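Local coordinates for protein uronate isomerase (Bacillus halodurans C-125, PDB 3HK5) that probably catalyses the zinc-dependent isomerisation of hexuronates such as D-glucuronate to the corresponding keto acids, at a site that binds D-arabinarate, at residues A[168-173]-A[219-224]; A[352-357]-A[364-369]; A[28-33]-A[140-145]. All coordinates share one frame; numbering follows the deposited sequence.

Contact 1: A[168-173]-A[219-224]; sequences ALRLDP and YMAVSL. With RAT (D-arabinaric acid), chain C.
Leu169 and Arg170 pair in parallel with Met220 and Ala221, a buried join between neighbouring strands, consistent with the distorted (beta/alpha)8 barrel of the amidohydrolase superfamily. The register follows from the bridges, with CA atoms of Leu169 and Met220 4.5 Å apart, and from the alternating backbone bonds Leu169 N to Tyr219 O, Ala221 N to Leu169 O and Leu171 N to Ala221 O. On one side of the sheet Leu169 and Met220 run alongside each other in the same direction, Leu169 CD2 3.8 Å from Met220 CG; helix 198-215 packs on Leu169 and helix 235-250 on Met220. Next to the paired residues, Ala168 CB sits over one face of the Tyr219 ring in a CH-pi contact, 4.1 Å from its centroid and offset toward the rim.

The polar end is built around Asp172. Asp172 OD1 accepts from Ser223 N (3.0 Å), while Asp172 OD2 takes Ser223 OG at 2.6 Å and, from the opposite face of the carboxylate, the salt-bridging Arg170 NH1 at 2.9 Å. Bends at chi2 (61°) and chi3 (83°) fold the arginine back so that it can reach this acid. Arg170 NH2 also approaches O1B of the bound D-arabinaric acid, although the position of NH2 is less certain. With two donors on OD2 and a third on OD1, the carboxylate probably stays ionised and orients Arg170 toward the acid group of the ligand.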
loop_
_atom_site.group_PDB
_atom_site.type_symbol
_atom_site.label_atom_id
_atom_site.label_comp_id
_atom_site.label_asym_id
_atom_site.label_seq_id
_atom_site.Cartn_x
_atom_site.Cartn_y
_atom_site.Cartn_z
ATOM N N ALA A 168 -37.704 11.676 0.973
ATOM C CA ALA A 168 -36.566 10.773 0.905
ATOM C C ALA A 168 -35.667 11.246 2.050
ATOM O O ALA A 168 -35.272 12.418 2.104
ATOM C CB ALA A 168 -35.846 10.896 -0.445
ATOM N N LEU A 169 -35.365 10.340 2.972
ATOM C CA LEU A 169 -34.549 10.662 4.136
ATOM C C LEU A 169 -33.054 10.709 3.821
ATOM O O LEU A 169 -32.414 9.666 3.691
ATOM C CB LEU A 169 -34.829 9.634 5.244
ATOM C CG LEU A 169 -34.070 9.758 6.567
ATOM C CD1 LEU A 169 -34.323 11.127 7.202
ATOM C CD2 LEU A 169 -34.519 8.647 7.492
ATOM N N ARG A 170 -32.504 11.920 3.696
ATOM C CA ARG A 170 -31.083 12.101 3.395
ATOM C C ARG A 170 -30.283 12.008 4.695
ATOM O O ARG A 170 -30.607 12.676 5.678
ATOM C CB ARG A 170 -30.849 13.455 2.712
ATOM C CG ARG A 170 -29.380 13.747 2.393
ATOM C CD ARG A 170 -28.771 12.711 1.441
ATOM N NE ARG A 170 -29.089 13.027 0.057
ATOM C CZ ARG A 170 -28.222 13.500 -0.839
ATOM N NH1 ARG A 170 -26.951 13.708 -0.520
ATOM N NH2 ARG A 170 -28.648 13.807 -2.056
ATOM N N LEU A 171 -29.226 11.199 4.690
ATOM C CA LEU A 171 -28.439 10.979 5.898
ATOM C C LEU A 171 -26.943 11.319 5.875
ATOM O O LEU A 171 -26.194 10.855 6.742
ATOM C CB LEU A 171 -28.618 9.517 6.321
ATOM C CG LEU A 171 -30.085 9.113 6.541
ATOM C CD1 LEU A 171 -30.203 7.605 6.648
ATOM C CD2 LEU A 171 -30.625 9.798 7.797
ATOM N N ASP A 172 -26.505 12.122 4.908
ATOM C CA ASP A 172 -25.090 12.491 4.812
ATOM C C ASP A 172 -24.430 12.888 6.145
ATOM O O ASP A 172 -23.387 12.347 6.506
ATOM C CB ASP A 172 -24.912 13.627 3.796
ATOM C CG ASP A 172 -25.187 13.178 2.364
ATOM O OD1 ASP A 172 -25.871 12.147 2.185
ATOM O OD2 ASP A 172 -24.736 13.860 1.422
ATOM N N PRO A 173 -25.030 13.836 6.892
ATOM C CA PRO A 173 -24.441 14.256 8.171
ATOM C C PRO A 173 -24.269 13.112 9.162
ATOM O O PRO A 173 -23.281 13.057 9.894
ATOM C CB PRO A 173 -25.421 15.320 8.673
ATOM C CG PRO A 173 -25.940 15.918 7.390
ATOM C CD PRO A 173 -26.204 14.668 6.565
ATOM N N TYR A 219 -37.410 6.166 0.294
ATOM C CA TYR A 219 -36.097 5.548 0.496
ATOM C C TYR A 219 -35.180 6.434 1.350
ATOM O O TYR A 219 -35.457 7.615 1.537
ATOM C CB TYR A 219 -35.427 5.231 -0.855
ATOM C CG TYR A 219 -35.083 6.431 -1.717
ATOM C CD1 TYR A 219 -34.040 7.287 -1.369
ATOM C CD2 TYR A 219 -35.787 6.694 -2.891
ATOM C CE1 TYR A 219 -33.701 8.376 -2.166
ATOM C CE2 TYR A 219 -35.460 7.786 -3.697
ATOM C CZ TYR A 219 -34.416 8.619 -3.327
ATOM O OH TYR A 219 -34.080 9.695 -4.107
ATOM N N MET A 220 -34.127 5.847 1.913
ATOM C CA MET A 220 -33.159 6.602 2.705
ATOM C C MET A 220 -31.981 6.771 1.748
ATOM O O MET A 220 -31.664 5.848 0.998
ATOM C CB MET A 220 -32.727 5.825 3.963
ATOM C CG MET A 220 -33.762 5.795 5.101
ATOM S SD MET A 220 -33.224 4.816 6.554
ATOM C CE MET A 220 -33.551 3.179 5.994
ATOM N N ALA A 221 -31.331 7.932 1.766
ATOM C CA ALA A 221 -30.233 8.177 0.834
ATOM C C ALA A 221 -29.004 8.836 1.435
ATOM O O ALA A 221 -29.075 9.464 2.491
ATOM C CB ALA A 221 -30.740 9.022 -0.329
ATOM N N VAL A 222 -27.881 8.693 0.734
ATOM C CA VAL A 222 -26.608 9.283 1.147
ATOM C C VAL A 222 -25.675 9.424 -0.059
ATOM O O VAL A 222 -25.707 8.589 -0.971
ATOM C CB VAL A 222 -25.882 8.399 2.203
ATOM C CG1 VAL A 222 -25.419 7.084 1.563
ATOM C CG2 VAL A 222 -24.672 9.148 2.777
ATOM N N SER A 223 -24.871 10.491 -0.078
ATOM C CA SER A 223 -23.890 10.677 -1.148
ATOM C C SER A 223 -22.574 10.245 -0.494
ATOM O O SER A 223 -22.315 10.571 0.667
ATOM C CB SER A 223 -23.822 12.137 -1.620
ATOM O OG SER A 223 -23.371 12.998 -0.594
ATOM N N LEU A 224 -21.756 9.506 -1.239
ATOM C CA LEU A 224 -20.508 8.964 -0.712
ATOM C C LEU A 224 -19.269 9.332 -1.529
ATOM O O LEU A 224 -19.349 9.585 -2.727
ATOM C CB LEU A 224 -20.635 7.440 -0.612
ATOM C CG LEU A 224 -21.826 6.985 0.240
ATOM C CD1 LEU A 224 -22.184 5.538 -0.077
ATOM C CD2 LEU A 224 -21.487 7.164 1.724
HETATM O O1A RAT C . -25.396 15.128 -3.429
HETATM C C1 RAT C . -26.314 15.349 -4.262
HETATM O O1B RAT C . -27.498 14.961 -4.160
HETATM C C2 RAT C . -25.947 16.161 -5.504
HETATM O O2 RAT C . -26.927 15.905 -6.534
HETATM C C3 RAT C . -25.883 17.675 -5.194
HETATM O O3 RAT C . -27.204 18.179 -4.941
HETATM C C4 RAT C . -25.239 18.512 -6.340
HETATM O O4 RAT C . -24.820 19.787 -5.852
HETATM C C5 RAT C . -26.199 18.747 -7.529
HETATM O O5A RAT C . -26.652 19.895 -7.702
HETATM O O5B RAT C . -26.458 17.747 -8.260
#

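Contact 2: A[352-357]-A[364-369]; sequences QHSDAR and YKWHHS. With ZN (zinc ion), chain E; RAT (D-arabinaric acid), chain C.
Ser354, Gln352 and Lys365 bring a metal-binding loop against helix 361-386, where the loop 352-357 carries a zinc ligand and, at Ser354, an ST turn: Ala356 N donates to Ser354 OG. Asp355 OD1 binds the zinc ion at 2.0 Å, and O1B and O2 of D-arabinaric acid share the metal. His353 acts in the second shell, its NE2 donating to Asp355 OD2 at 2.9 Å, in the plane of the imidazole but 43° out of that of the carboxylate.

Along the helix, Lys365 comes first. Its CB abuts Ser354 CB at 3.6 Å, and turns at chi2 and chi4 curl the chain round to the oxygen end of the Ser354 carbonyl, so that Lys365 NZ donates to Ser354 O at 3.1 Å; Tyr48 OH is a second partner. The ammonium therefore ties down the backbone just before the zinc ligand, while remaining well short of the Asp355 carboxylate itself.

Trp366 lies across the start of the loop. Its outer ring turns an edge to the Gln352 carbonyl, Trp366 CH2 standing 3.3 Å from Gln352 O, with the Gln352 CB methylene near CZ3. At the other end of the indole, NE1 is hydrogen-bonded to Asp24, which also accepts Ser354 OG, so one acid secures both helix and loop.

Ser369, one helical turn beyond Lys365, meets the Gln352 amide. The latter's OE1 accepts Cys324 N and His353 N, which fixes the rotation of the group. From the other branch, Gln352 NE2 points at Ser369 OG at 3.0 Å with a nearly straight N-H...O angle of 167°, the hydroxyl lying within 7° of the amide plane.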
loop_
_atom_site.group_PDB
_atom_site.type_symbol
_atom_site.label_atom_id
_atom_site.label_comp_id
_atom_site.label_asym_id
_atom_site.label_seq_id
_atom_site.Cartn_x
_atom_site.Cartn_y
_atom_site.Cartn_z
ATOM N N GLN A 352 -33.198 8.087 -15.862
ATOM C CA GLN A 352 -32.883 9.435 -15.447
ATOM C C GLN A 352 -33.690 10.015 -14.286
ATOM O O GLN A 352 -34.758 9.509 -13.928
ATOM C CB GLN A 352 -33.030 10.343 -16.677
ATOM C CG GLN A 352 -32.617 11.776 -16.473
ATOM C CD GLN A 352 -31.126 11.917 -16.240
ATOM O OE1 GLN A 352 -30.561 11.283 -15.346
ATOM N NE2 GLN A 352 -30.481 12.756 -17.044
ATOM N N HIS A 353 -33.125 11.071 -13.698
ATOM C CA HIS A 353 -33.731 11.852 -12.628
ATOM C C HIS A 353 -33.215 13.264 -12.936
ATOM O O HIS A 353 -32.200 13.400 -13.613
ATOM C CB HIS A 353 -33.274 11.383 -11.232
ATOM C CG HIS A 353 -31.837 11.668 -10.923
ATOM N ND1 HIS A 353 -30.824 10.767 -11.181
ATOM C CD2 HIS A 353 -31.246 12.748 -10.356
ATOM C CE1 HIS A 353 -29.671 11.280 -10.785
ATOM N NE2 HIS A 353 -29.900 12.481 -10.279
ATOM N N SER A 354 -33.895 14.305 -12.464
ATOM C CA SER A 354 -33.464 15.674 -12.775
ATOM C C SER A 354 -32.467 16.305 -11.819
ATOM O O SER A 354 -31.628 17.100 -12.242
ATOM C CB SER A 354 -34.666 16.609 -12.866
ATOM O OG SER A 354 -35.210 16.847 -11.578
ATOM N N ASP A 355 -32.579 15.970 -10.535
ATOM C CA ASP A 355 -31.713 16.537 -9.513
ATOM C C ASP A 355 -31.986 18.038 -9.464
ATOM O O ASP A 355 -31.135 18.820 -9.042
ATOM C CB ASP A 355 -30.240 16.300 -9.869
ATOM C CG ASP A 355 -29.452 15.721 -8.711
ATOM O OD1 ASP A 355 -29.562 16.258 -7.590
ATOM O OD2 ASP A 355 -28.724 14.726 -8.920
ATOM N N ALA A 356 -33.177 18.432 -9.897
ATOM C CA ALA A 356 -33.546 19.843 -9.947
ATOM C C ALA A 356 -33.450 20.569 -8.613
ATOM O O ALA A 356 -33.950 20.091 -7.586
ATOM C CB ALA A 356 -34.951 19.995 -10.515
ATOM N N ARG A 357 -32.789 21.725 -8.643
ATOM C CA ARG A 357 -32.628 22.576 -7.462
ATOM C C ARG A 357 -33.572 23.762 -7.609
ATOM O O ARG A 357 -33.992 24.369 -6.623
ATOM C CB ARG A 357 -31.184 23.085 -7.348
ATOM C CG ARG A 357 -30.234 22.128 -6.634
ATOM C CD ARG A 357 -28.814 22.596 -6.779
ATOM N NE ARG A 357 -27.874 21.798 -6.003
ATOM C CZ ARG A 357 -27.582 22.014 -4.722
ATOM N NH1 ARG A 357 -28.162 23.009 -4.061
ATOM N NH2 ARG A 357 -26.690 21.246 -4.104
ATOM N N TYR A 364 -36.343 21.732 -18.692
ATOM C CA TYR A 364 -35.217 21.383 -19.544
ATOM C C TYR A 364 -34.588 20.035 -19.197
ATOM O O TYR A 364 -34.175 19.297 -20.084
ATOM C CB TYR A 364 -34.166 22.501 -19.523
ATOM C CG TYR A 364 -33.019 22.343 -18.542
ATOM C CD1 TYR A 364 -32.002 21.410 -18.763
ATOM C CD2 TYR A 364 -32.892 23.207 -17.457
ATOM C CE1 TYR A 364 -30.879 21.354 -17.935
ATOM C CE2 TYR A 364 -31.780 23.162 -16.625
ATOM C CZ TYR A 364 -30.769 22.239 -16.873
ATOM O OH TYR A 364 -29.622 22.257 -16.103
ATOM N N LYS A 365 -34.522 19.703 -17.914
ATOM C CA LYS A 365 -33.930 18.433 -17.530
ATOM C C LYS A 365 -34.664 17.283 -18.212
ATOM O O LYS A 365 -34.034 16.408 -18.814
ATOM C CB LYS A 365 -33.965 18.261 -16.002
ATOM C CG LYS A 365 -32.960 19.144 -15.253
ATOM C CD LYS A 365 -31.543 18.603 -15.421
ATOM C CE LYS A 365 -30.493 19.554 -14.868
ATOM N NZ LYS A 365 -30.691 19.844 -13.443
ATOM N N TRP A 366 -35.992 17.283 -18.141
ATOM C CA TRP A 366 -36.742 16.204 -18.765
ATOM C C TRP A 366 -36.844 16.316 -20.270
ATOM O O TRP A 366 -36.867 15.300 -20.968
ATOM C CB TRP A 366 -38.126 16.071 -18.128
ATOM C CG TRP A 366 -37.987 15.479 -16.776
ATOM C CD1 TRP A 366 -38.111 16.120 -15.575
ATOM C CD2 TRP A 366 -37.533 14.157 -16.484
ATOM N NE1 TRP A 366 -37.747 15.276 -14.550
ATOM C CE2 TRP A 366 -37.386 14.065 -15.081
ATOM C CE3 TRP A 366 -37.226 13.038 -17.275
ATOM C CZ2 TRP A 366 -36.946 12.899 -14.451
ATOM C CZ3 TRP A 366 -36.792 11.882 -16.649
ATOM C CH2 TRP A 366 -36.654 11.822 -15.247
ATOM N N HIS A 367 -36.892 17.540 -20.780
ATOM C CA HIS A 367 -36.964 17.741 -22.221
ATOM C C HIS A 367 -35.684 17.223 -22.892
ATOM O O HIS A 367 -35.738 16.442 -23.842
ATOM C CB HIS A 367 -37.150 19.226 -22.522
ATOM C CG HIS A 367 -37.266 19.545 -23.982
ATOM N ND1 HIS A 367 -36.270 19.258 -24.891
ATOM C CD2 HIS A 367 -38.252 20.155 -24.685
ATOM C CE1 HIS A 367 -36.635 19.679 -26.089
ATOM N NE2 HIS A 367 -37.834 20.226 -25.992
ATOM N N HIS A 368 -34.531 17.649 -22.379
ATOM C CA HIS A 368 -33.244 17.241 -22.934
ATOM C C HIS A 368 -33.022 15.733 -22.826
ATOM O O HIS A 368 -32.552 15.102 -23.768
ATOM C CB HIS A 368 -32.097 17.975 -22.221
ATOM C CG HIS A 368 -32.072 19.457 -22.460
ATOM N ND1 HIS A 368 -31.055 20.264 -21.999
ATOM C CD2 HIS A 368 -32.930 20.273 -23.117
ATOM C CE1 HIS A 368 -31.283 21.514 -22.366
ATOM N NE2 HIS A 368 -32.414 21.547 -23.045
ATOM N N SER A 369 -33.353 15.160 -21.672
ATOM C CA SER A 369 -33.173 13.732 -21.461
ATOM C C SER A 369 -34.164 12.871 -22.233
ATOM O O SER A 369 -33.804 11.805 -22.709
ATOM C CB SER A 369 -33.257 13.395 -19.973
ATOM O OG SER A 369 -32.087 13.829 -19.298
HETATM ZN ZN ZN E . -28.908 15.534 -5.846
HETATM O O1A RAT C . -25.396 15.128 -3.429
HETATM C C1 RAT C . -26.314 15.349 -4.262
HETATM O O1B RAT C . -27.498 14.961 -4.160
HETATM C C2 RAT C . -25.947 16.161 -5.504
HETATM O O2 RAT C . -26.927 15.905 -6.534
HETATM C C3 RAT C . -25.883 17.675 -5.194
HETATM O O3 RAT C . -27.204 18.179 -4.941
HETATM C C4 RAT C . -25.239 18.512 -6.340
HETATM O O4 RAT C . -24.820 19.787 -5.852
HETATM C C5 RAT C . -26.199 18.747 -7.529
HETATM O O5A RAT C . -26.652 19.895 -7.702
HETATM O O5B RAT C . -26.458 17.747 -8.260
#

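Contact 3: A[28-33]-A[140-145]. With ZN (zinc ion), chain E; RAT (D-arabinaric acid), chain C.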
loop_
_atom_site.group_PDB
_atom_site.type_symbol
_atom_site.label_atom_id
_atom_site.label_comp_id
_atom_site.label_asym_id
_atom_site.label_seq_id
_atom_site.Cartn_x
_atom_site.Cartn_y
_atom_site.Cartn_z
ATOM N N HIS A 28 -34.078 18.272 -5.654
ATOM C CA HIS A 28 -33.802 19.114 -4.509
ATOM C C HIS A 28 -34.887 20.191 -4.501
ATOM O O HIS A 28 -34.636 21.372 -4.231
ATOM C CB HIS A 28 -32.399 19.720 -4.633
ATOM C CG HIS A 28 -31.307 18.696 -4.587
ATOM N ND1 HIS A 28 -30.804 18.193 -3.406
ATOM C CD2 HIS A 28 -30.683 18.014 -5.579
ATOM C CE1 HIS A 28 -29.921 17.248 -3.672
ATOM N NE2 HIS A 28 -29.830 17.120 -4.983
ATOM N N LEU A 29 -36.101 19.760 -4.829
ATOM C CA LEU A 29 -37.259 20.645 -4.840
ATOM C C LEU A 29 -38.053 20.352 -3.578
ATOM O O LEU A 29 -37.842 19.324 -2.928
ATOM C CB LEU A 29 -38.132 20.389 -6.073
ATOM C CG LEU A 29 -37.449 20.619 -7.423
ATOM C CD1 LEU A 29 -38.445 20.360 -8.553
ATOM C CD2 LEU A 29 -36.908 22.042 -7.488
ATOM N N PHE A 30 -38.964 21.252 -3.233
ATOM C CA PHE A 30 -39.778 21.077 -2.040
ATOM C C PHE A 30 -41.229 21.455 -2.290
ATOM O O PHE A 30 -41.521 22.333 -3.110
ATOM C CB PHE A 30 -39.234 21.943 -0.898
ATOM C CG PHE A 30 -37.861 21.541 -0.427
ATOM C CD1 PHE A 30 -37.705 20.540 0.530
ATOM C CD2 PHE A 30 -36.726 22.182 -0.922
ATOM C CE1 PHE A 30 -36.432 20.186 0.995
ATOM C CE2 PHE A 30 -35.447 21.836 -0.465
ATOM C CZ PHE A 30 -35.304 20.833 0.499
ATOM N N SER A 31 -42.134 20.781 -1.586
ATOM C CA SER A 31 -43.552 21.080 -1.693
ATOM C C SER A 31 -43.672 22.587 -1.450
ATOM O O SER A 31 -43.015 23.130 -0.564
ATOM C CB SER A 31 -44.328 20.308 -0.629
ATOM O OG SER A 31 -45.719 20.476 -0.804
ATOM N N PRO A 32 -44.512 23.277 -2.235
ATOM C CA PRO A 32 -44.719 24.726 -2.124
ATOM C C PRO A 32 -44.980 25.225 -0.709
ATOM O O PRO A 32 -44.408 26.228 -0.283
ATOM C CB PRO A 32 -45.918 24.975 -3.040
ATOM C CG PRO A 32 -45.816 23.892 -4.037
ATOM C CD PRO A 32 -45.456 22.695 -3.199
ATOM N N ASN A 33 -45.843 24.516 0.011
ATOM C CA ASN A 33 -46.205 24.885 1.375
ATOM C C ASN A 33 -45.026 24.822 2.340
ATOM O O ASN A 33 -45.138 25.269 3.482
ATOM C CB ASN A 33 -47.327 23.975 1.883
ATOM C CG ASN A 33 -46.872 22.541 2.078
ATOM O OD1 ASN A 33 -46.013 22.043 1.345
ATOM N ND2 ASN A 33 -47.458 21.861 3.059
ATOM N N VAL A 140 -42.713 14.074 -7.724
ATOM C CA VAL A 140 -41.389 14.602 -7.437
ATOM C C VAL A 140 -40.901 14.031 -6.111
ATOM O O VAL A 140 -41.623 14.064 -5.108
ATOM C CB VAL A 140 -41.412 16.143 -7.325
ATOM C CG1 VAL A 140 -40.052 16.652 -6.916
ATOM C CG2 VAL A 140 -41.839 16.759 -8.656
ATOM N N VAL A 141 -39.694 13.476 -6.112
ATOM C CA VAL A 141 -39.119 12.939 -4.890
ATOM C C VAL A 141 -38.155 14.008 -4.361
ATOM O O VAL A 141 -37.248 14.442 -5.068
ATOM C CB VAL A 141 -38.356 11.624 -5.157
ATOM C CG1 VAL A 141 -37.607 11.184 -3.886
ATOM C CG2 VAL A 141 -39.338 10.534 -5.601
ATOM N N MET A 142 -38.384 14.443 -3.128
ATOM C CA MET A 142 -37.570 15.469 -2.494
ATOM C C MET A 142 -36.343 14.844 -1.852
ATOM O O MET A 142 -36.208 13.623 -1.804
ATOM C CB MET A 142 -38.361 16.181 -1.372
ATOM C CG MET A 142 -39.671 16.865 -1.765
ATOM S SD MET A 142 -40.506 17.706 -0.353
ATOM C CE MET A 142 -41.183 16.338 0.463
ATOM N N THR A 143 -35.456 15.709 -1.372
ATOM C CA THR A 143 -34.267 15.313 -0.634
ATOM C C THR A 143 -34.516 16.047 0.695
ATOM O O THR A 143 -34.453 17.283 0.755
ATOM C CB THR A 143 -32.956 15.832 -1.276
ATOM O OG1 THR A 143 -32.715 15.144 -2.509
ATOM C CG2 THR A 143 -31.766 15.576 -0.344
ATOM N N ASN A 144 -34.817 15.296 1.747
ATOM C CA ASN A 144 -35.119 15.893 3.033
ATOM C C ASN A 144 -34.074 15.563 4.096
ATOM O O ASN A 144 -33.994 14.437 4.587
ATOM C CB ASN A 144 -36.514 15.435 3.466
ATOM C CG ASN A 144 -37.550 15.654 2.377
ATOM O OD1 ASN A 144 -37.999 16.782 2.140
ATOM N ND2 ASN A 144 -37.914 14.582 1.687
ATOM N N ASP A 145 -33.284 16.572 4.444
ATOM C CA ASP A 145 -32.211 16.436 5.423
ATOM C C ASP A 145 -32.663 16.891 6.812
ATOM O O ASP A 145 -32.754 18.089 7.084
ATOM C CB ASP A 145 -31.011 17.270 4.963
ATOM C CG ASP A 145 -29.822 17.162 5.897
ATOM O OD1 ASP A 145 -29.926 16.491 6.946
ATOM O OD2 ASP A 145 -28.772 17.756 5.574
HETATM ZN ZN ZN E . -28.908 15.534 -5.846
HETATM O O1A RAT C . -25.396 15.128 -3.429
HETATM C C1 RAT C . -26.314 15.349 -4.262
HETATM O O1B RAT C . -27.498 14.961 -4.160
HETATM C C2 RAT C . -25.947 16.161 -5.504
HETATM O O2 RAT C . -26.927 15.905 -6.534
HETATM C C3 RAT C . -25.883 17.675 -5.194
HETATM O O3 RAT C . -27.204 18.179 -4.941
HETATM C C4 RAT C . -25.239 18.512 -6.340
HETATM O O4 RAT C . -24.820 19.787 -5.852
HETATM C C5 RAT C . -26.199 18.747 -7.529
HETATM O O5A RAT C . -26.652 19.895 -7.702
HETATM O O5B RAT C . -26.458 17.747 -8.260
HETATM O O HOH W 1 -35.489 18.416 -1.775
#
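His28 and Thr143 meet over a face of the imidazole: Thr143 OG1 stands 3.7 Å from His28 CE1, and the same hydroxyl is hydrogen-bonded to Thr27 O. Thr143 thus backs a metal ligand, since His28 NE2 binds the zinc ion at 2.0 Å.

Sulfur contacts come next. Met142 SD lies 5.3 Å from the centroid of the Phe30 ring, 63° off its normal, an oblique Met-aromatic contact. With CG beside the backbone N (chi1 -58°) and the chain extended at chi2, the sulfur reaches the Phe30 backbone, where Ser31 N makes a weak hydrogen bond to it.

Two carbons press on carbonyl oxygens: Met142 CG on Leu29 O at 3.3 Å, and Phe30 CE1, at the far rim of the phenyl ring, by Thr143 O at 3.5 Å. Carbon-to-carbon packing is represented by Leu29 CB, 4.3 Å from Val140 CG1.

One water bridges the backbones: it donates to Leu29 O (2.8 Å) and accepts from Thr143 N (2.7 Å), resting above one face of the Phe30 ring.

With His26, another ligand of the same zinc ion two residues earlier, His28 forms the His-X-His pair following the first barrel strand, characteristic of the amidohydrolase superfamily.

Overall arrangement
All three contacts touch the bound D-arabinaric acid, and contacts 2 and 3 also share the zinc ion. Contact 3 touches both of the others, its centre about 13 Å from that of contact 1 and about 15 Å from that of contact 2. The backbone of Asn144 joins it to contact 1 through two probable hydrogen bonds, Asn144 N to Ala168 O (2.9 Å) and Arg170 N to Asn144 O (3.1 Å). Toward contact 2, His28 N probably donates to Ala356 O at 2.7 Å, fastening the two metal-ligand loops together. Contacts 1 and 2, with centres about 20 Å apart, do not touch; from them Arg170 and Arg357 approach different ends of the ligand.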